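Local coordinates for uncharacterized hypothetical protein (Bacteroides uniformis, PDB 4EIU), which is of unknown function but belongs to the DUF3823 family, whose N-terminal domain is grouped with the transthyretin-like domains, at residues 90-95 and 150-155; 78-83 and 142-147. All coordinates share one frame; numbering follows the deposited sequence.

How the contacts relate
Contact 1 and contact 2 lie side by side, with centres about 10 Å apart and on the same side of the chain's centre. Their segments alternate in sequence: 78-83 is the loop leading into strand 83-85 and 90-95 starts strand 91-101, while 142-147 and 150-155 come from the helix 142-149 and its exit. The two contacts also touch each other. Gly95 N probably donates a hydrogen bond to Leu82 O at 2.7 Å. A second probable bond joins His93 ND1 to Leu82 O at 3.2 Å. Trp155 CZ3 packs against Phe145 CE1 at 3.7 Å. No active site is known; a bound PEG, probably from the crystallisation liquor, lies about 4 Å from the Met152 side chain.

Contact 1 (90-95 and 150-155); sequences TLLHDG and QPMGNW
The flat peptide following Pro151 meets Leu92 through one face: Leu92 CD1 stands about 3.5 Å above its plane, almost directly over Pro151 O, which it approaches to 3.5 Å. No aromatic ring takes part across the contact. The indole of Trp155 serves its own loop, with Gln150 CB 3.8 Å above one ring face, offset toward the rim. Leu92 reaches across because CG is anti to its carbonyl carbon (chi1 -55°) and the extended second torsion (chi2 -175°) carries CD1 outward. That single methyl makes the remaining approaches as well, coming 4.1 Å from Pro151 CB and 4.2 Å from Met152 CG, the first methylene of the selenomethionine chain. With no hydrogen bond between the segments and 92 Å² of surface buried in total, the join is a small van der Waals patch, exposed at Leu92 and Pro151 and buried at Met152. The receiving backbone is kept in a tight turn by the bond from Gly153 N to Gln150 O (3.0 Å). Met152 also touches Arg84 and Tyr227. Leu92 and His93 both pair with Arg84, the signature of a classic beta bulge. Contact 1 thus sets a bulged strand, paired with the outermost strand 83-85 of the five-stranded antiparallel sheet, against the short 3-10 turn that follows helix 142-149.

Contact 2 (78-83 and 142-147); sequences PFIPLV and DEVFRE
The loop 78-83, which leads from strand 69-76 to strand 83-85, packs on the first turn of helix 142-149, and Ile80 is the residue that bridges them. Its CD1 comes 3.9 Å from Phe145 CA and 4.2 Å from Phe145 N, so the methyl rests against the helix backbone itself. The same CD1 lies 4.2 Å from Val144 CG1, while one carbon further back Ile80 CG1 approaches Phe145 CD2 at 4.3 Å. An extended second torsion (chi2 -177°) sends CD1 forward to the helix, although CB does not point straight at it. Backbone hydrogen bonds of Ile80 with Gln112 and of Pro78 with Phe114 tie the loop to the chain beyond strand 104-111. On the helix, Arg146 N bonds to Asp142 O at 2.9 Å, Val144 N is held by Ser141 OG, and the Phe145 ring meets Tyr227 edge-to-face. Ile80 and Phe145 are buried, and no hydrogen bond crosses between the segments, which together bury 109 Å². Every close approach pairs aliphatic carbon with the helix backbone or an apolar side chain; the chemistry therefore implies cohesion by dispersion and the burial of apolar carbon.

Contact 1 (90-95 and 150-155)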
loop_
_atom_site.group_PDB
_atom_site.type_symbol
_atom_site.label_atom_id
_atom_site.label_comp_id
_atom_site.label_asym_id
_atom_site.label_seq_id
_atom_site.Cartn_x
_atom_site.Cartn_y
_atom_site.Cartn_z
ATOM N N THR A 90 -18.216 5.778 -17.114
ATOM C CA THR A 90 -19.054 4.586 -17.116
ATOM C C THR A 90 -18.423 3.462 -16.329
ATOM O O THR A 90 -17.260 3.078 -16.555
ATOM C CB THR A 90 -19.344 4.086 -18.542
ATOM O OG1 THR A 90 -19.943 5.128 -19.312
ATOM C CG2 THR A 90 -20.317 2.843 -18.500
ATOM N N LEU A 91 -19.169 2.932 -15.389
ATOM C CA LEU A 91 -18.676 1.825 -14.589
ATOM C C LEU A 91 -18.560 0.514 -15.400
ATOM O O LEU A 91 -19.497 0.099 -16.064
ATOM C CB LEU A 91 -19.590 1.582 -13.382
ATOM C CG LEU A 91 -19.088 0.731 -12.218
ATOM C CD1 LEU A 91 -17.892 1.393 -11.554
ATOM C CD2 LEU A 91 -20.240 0.444 -11.211
ATOM N N LEU A 92 -17.411 -0.124 -15.259
ATOM C CA LEU A 92 -17.037 -1.365 -15.946
ATOM C C LEU A 92 -16.984 -2.564 -14.991
ATOM O O LEU A 92 -17.390 -3.638 -15.335
ATOM C CB LEU A 92 -15.633 -1.195 -16.599
ATOM C CG LEU A 92 -15.456 -0.016 -17.556
ATOM C CD1 LEU A 92 -14.034 -0.168 -18.136
ATOM C CD2 LEU A 92 -16.584 -0.021 -18.629
ATOM N N HIS A 93 -16.517 -2.355 -13.791
ATOM C CA HIS A 93 -16.360 -3.408 -12.789
ATOM C C HIS A 93 -16.504 -2.875 -11.427
ATOM O O HIS A 93 -15.935 -1.816 -11.077
ATOM C CB HIS A 93 -14.965 -4.080 -12.947
ATOM C CG HIS A 93 -14.791 -5.256 -12.049
ATOM N ND1 HIS A 93 -14.107 -5.202 -10.869
ATOM C CD2 HIS A 93 -15.361 -6.526 -12.120
ATOM C CE1 HIS A 93 -14.191 -6.413 -10.262
ATOM N NE2 HIS A 93 -14.977 -7.209 -11.015
ATOM N N ASP A 94 -17.251 -3.556 -10.580
ATOM C CA ASP A 94 -17.327 -3.125 -9.188
ATOM C C ASP A 94 -17.039 -4.341 -8.295
ATOM O O ASP A 94 -17.895 -5.175 -8.111
ATOM C CB ASP A 94 -18.691 -2.552 -8.903
ATOM C CG ASP A 94 -18.830 -2.004 -7.519
ATOM O OD1 ASP A 94 -17.913 -2.156 -6.683
ATOM O OD2 ASP A 94 -19.937 -1.459 -7.248
ATOM N N GLY A 95 -15.813 -4.410 -7.799
ATOM C CA GLY A 95 -15.338 -5.485 -6.917
ATOM C C GLY A 95 -15.333 -5.109 -5.442
ATOM O O GLY A 95 -14.688 -5.781 -4.662
ATOM N N GLN A 150 -6.285 -1.165 -18.975
ATOM C CA GLN A 150 -6.436 -0.626 -20.359
ATOM C C GLN A 150 -7.893 -0.303 -20.730
ATOM O O GLN A 150 -8.128 0.784 -21.276
ATOM C CB GLN A 150 -5.748 -1.500 -21.388
ATOM C CG GLN A 150 -5.658 -0.981 -22.831
ATOM C CD GLN A 150 -4.751 -1.849 -23.724
ATOM O OE1 GLN A 150 -4.541 -3.035 -23.436
ATOM N NE2 GLN A 150 -4.222 -1.273 -24.828
ATOM N N PRO A 151 -8.883 -1.163 -20.328
ATOM C CA PRO A 151 -10.283 -0.835 -20.754
ATOM C C PRO A 151 -10.845 0.436 -20.159
ATOM O O PRO A 151 -11.827 0.957 -20.653
ATOM C CB PRO A 151 -11.104 -2.070 -20.302
ATOM C CG PRO A 151 -10.109 -3.201 -20.324
ATOM C CD PRO A 151 -8.787 -2.571 -19.856
HETATM N N MSE A 152 -10.192 1.000 -19.150
HETATM C CA MSE A 152 -10.705 2.208 -18.589
HETATM C C MSE A 152 -10.430 3.418 -19.501
HETATM O O MSE A 152 -11.046 4.480 -19.322
HETATM C CB MSE A 152 -10.194 2.444 -17.189
HETATM C CG MSE A 152 -10.748 1.512 -16.162
HETATM SE SE MSE A 152 -10.237 2.122 -14.420
HETATM C CE MSE A 152 -8.786 1.089 -14.208
ATOM N N GLY A 153 -9.523 3.270 -20.466
ATOM C CA GLY A 153 -9.200 4.378 -21.359
ATOM C C GLY A 153 -7.995 5.177 -20.836
ATOM O O GLY A 153 -7.562 5.011 -19.722
ATOM N N ASN A 154 -7.492 6.057 -21.670
ATOM C CA ASN A 154 -6.289 6.803 -21.387
ATOM C C ASN A 154 -5.149 5.852 -20.909
ATOM O O ASN A 154 -4.429 6.132 -19.988
ATOM C CB ASN A 154 -6.598 7.904 -20.396
ATOM C CG ASN A 154 -5.449 8.891 -20.250
ATOM O OD1 ASN A 154 -5.189 9.344 -19.149
ATOM N ND2 ASN A 154 -4.717 9.133 -21.305
ATOM N N TRP A 155 -5.063 4.685 -21.530
ATOM C CA TRP A 155 -4.004 3.731 -21.225
ATOM C C TRP A 155 -2.654 4.290 -21.603
ATOM O O TRP A 155 -2.498 4.952 -22.677
ATOM C CB TRP A 155 -4.260 2.379 -21.920
ATOM C CG TRP A 155 -3.090 1.456 -21.766
ATOM C CD1 TRP A 155 -2.168 1.157 -22.714
ATOM C CD2 TRP A 155 -2.594 0.834 -20.544
ATOM N NE1 TRP A 155 -1.171 0.367 -22.210
ATOM C CE2 TRP A 155 -1.381 0.119 -20.917
ATOM C CE3 TRP A 155 -3.050 0.743 -19.243
ATOM C CZ2 TRP A 155 -0.647 -0.610 -20.002
ATOM C CZ3 TRP A 155 -2.311 -0.025 -18.330
ATOM C CH2 TRP A 155 -1.147 -0.684 -18.705
#

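Contact 2 (78-83 and 142-147)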
loop_
_atom_site.group_PDB
_atom_site.type_symbol
_atom_site.label_atom_id
_atom_site.label_comp_id
_atom_site.label_asym_id
_atom_site.label_seq_id
_atom_site.Cartn_x
_atom_site.Cartn_y
_atom_site.Cartn_z
ATOM N N PRO A 78 -2.376 0.291 -2.899
ATOM C CA PRO A 78 -1.299 -0.063 -3.856
ATOM C C PRO A 78 -1.587 -1.412 -4.531
ATOM O O PRO A 78 -0.835 -2.359 -4.412
ATOM C CB PRO A 78 -0.060 -0.099 -2.955
ATOM C CG PRO A 78 -0.595 -0.663 -1.665
ATOM C CD PRO A 78 -1.940 0.021 -1.516
ATOM N N PHE A 79 -2.708 -1.425 -5.231
ATOM C CA PHE A 79 -3.253 -2.595 -5.892
ATOM C C PHE A 79 -4.235 -2.177 -6.993
ATOM O O PHE A 79 -4.796 -1.077 -6.991
ATOM C CB PHE A 79 -3.864 -3.600 -4.894
ATOM C CG PHE A 79 -4.862 -3.003 -3.921
ATOM C CD1 PHE A 79 -6.150 -2.722 -4.314
ATOM C CD2 PHE A 79 -4.490 -2.773 -2.584
ATOM C CE1 PHE A 79 -7.078 -2.238 -3.377
ATOM C CE2 PHE A 79 -5.399 -2.258 -1.652
ATOM C CZ PHE A 79 -6.679 -1.988 -2.067
ATOM N N ILE A 80 -4.461 -3.099 -7.928
ATOM C CA ILE A 80 -5.329 -2.846 -9.058
ATOM C C ILE A 80 -6.662 -2.358 -8.532
ATOM O O ILE A 80 -7.235 -2.984 -7.626
ATOM C CB ILE A 80 -5.546 -4.109 -9.926
ATOM C CG1 ILE A 80 -4.240 -4.439 -10.670
ATOM C CG2 ILE A 80 -6.661 -3.865 -10.961
ATOM C CD1 ILE A 80 -4.344 -5.633 -11.617
ATOM N N PRO A 81 -7.137 -1.230 -9.047
ATOM C CA PRO A 81 -8.466 -0.782 -8.548
ATOM C C PRO A 81 -9.559 -1.826 -8.679
ATOM O O PRO A 81 -9.691 -2.473 -9.754
ATOM C CB PRO A 81 -8.782 0.411 -9.431
ATOM C CG PRO A 81 -7.433 0.919 -9.859
ATOM C CD PRO A 81 -6.563 -0.288 -10.011
ATOM N N LEU A 82 -10.329 -1.989 -7.598
ATOM C CA LEU A 82 -11.445 -2.907 -7.532
ATOM C C LEU A 82 -12.699 -2.307 -8.140
ATOM O O LEU A 82 -13.576 -3.032 -8.576
ATOM C CB LEU A 82 -11.725 -3.259 -6.033
ATOM C CG LEU A 82 -10.565 -4.005 -5.341
ATOM C CD1 LEU A 82 -10.961 -4.232 -3.862
ATOM C CD2 LEU A 82 -10.202 -5.317 -6.059
ATOM N N VAL A 83 -12.813 -0.976 -8.116
ATOM C CA VAL A 83 -13.931 -0.295 -8.700
ATOM C C VAL A 83 -13.401 0.456 -9.909
ATOM O O VAL A 83 -12.634 1.405 -9.762
ATOM C CB VAL A 83 -14.637 0.643 -7.700
ATOM C CG1 VAL A 83 -15.892 1.303 -8.336
ATOM C CG2 VAL A 83 -15.028 -0.145 -6.440
ATOM N N ASP A 142 2.123 -8.062 -15.471
ATOM C CA ASP A 142 1.884 -6.937 -16.387
ATOM C C ASP A 142 0.665 -7.203 -17.324
ATOM O O ASP A 142 -0.085 -6.271 -17.608
ATOM C CB ASP A 142 3.151 -6.650 -17.224
ATOM C CG ASP A 142 4.305 -6.070 -16.381
ATOM O OD1 ASP A 142 4.154 -5.869 -15.145
ATOM O OD2 ASP A 142 5.373 -5.779 -16.958
ATOM N N GLU A 143 0.448 -8.474 -17.714
ATOM C CA GLU A 143 -0.657 -8.868 -18.634
ATOM C C GLU A 143 -1.987 -8.621 -17.967
ATOM O O GLU A 143 -2.861 -8.033 -18.578
ATOM C CB GLU A 143 -0.565 -10.347 -19.043
ATOM N N VAL A 144 -2.117 -9.068 -16.706
ATOM C CA VAL A 144 -3.341 -8.836 -15.901
ATOM C C VAL A 144 -3.551 -7.356 -15.623
ATOM O O VAL A 144 -4.671 -6.865 -15.713
ATOM C CB VAL A 144 -3.352 -9.705 -14.615
ATOM C CG1 VAL A 144 -4.483 -9.290 -13.689
ATOM C CG2 VAL A 144 -3.414 -11.233 -15.005
ATOM N N PHE A 145 -2.488 -6.648 -15.242
ATOM C CA PHE A 145 -2.586 -5.206 -15.045
ATOM C C PHE A 145 -3.161 -4.540 -16.254
ATOM O O PHE A 145 -4.200 -3.863 -16.163
ATOM C CB PHE A 145 -1.227 -4.661 -14.687
ATOM C CG PHE A 145 -1.195 -3.211 -14.325
ATOM C CD1 PHE A 145 -1.230 -2.238 -15.304
ATOM C CD2 PHE A 145 -1.064 -2.806 -12.993
ATOM C CE1 PHE A 145 -1.115 -0.892 -14.975
ATOM C CE2 PHE A 145 -0.968 -1.452 -12.653
ATOM C CZ PHE A 145 -0.976 -0.493 -13.655
ATOM N N ARG A 146 -2.543 -4.775 -17.418
ATOM C CA ARG A 146 -3.104 -4.212 -18.633
ATOM C C ARG A 146 -4.538 -4.681 -18.946
ATOM O O ARG A 146 -5.381 -3.887 -19.340
ATOM C CB ARG A 146 -2.215 -4.519 -19.839
ATOM C CG ARG A 146 -2.721 -3.810 -21.082
ATOM C CD ARG A 146 -1.649 -3.736 -22.160
ATOM N NE ARG A 146 -1.306 -5.085 -22.579
ATOM C CZ ARG A 146 -0.559 -5.379 -23.633
ATOM N NH1 ARG A 146 -0.080 -4.410 -24.403
ATOM N NH2 ARG A 146 -0.324 -6.648 -23.939
ATOM N N GLU A 147 -4.798 -5.982 -18.826
ATOM C CA GLU A 147 -6.151 -6.503 -19.097
ATOM C C GLU A 147 -7.221 -5.762 -18.262
ATOM O O GLU A 147 -8.296 -5.461 -18.764
ATOM C CB GLU A 147 -6.220 -8.014 -18.780
ATOM C CG GLU A 147 -7.646 -8.549 -18.606
ATOM C CD GLU A 147 -7.783 -9.868 -17.814
ATOM O OE1 GLU A 147 -6.957 -10.219 -16.945
ATOM O OE2 GLU A 147 -8.790 -10.566 -18.039
#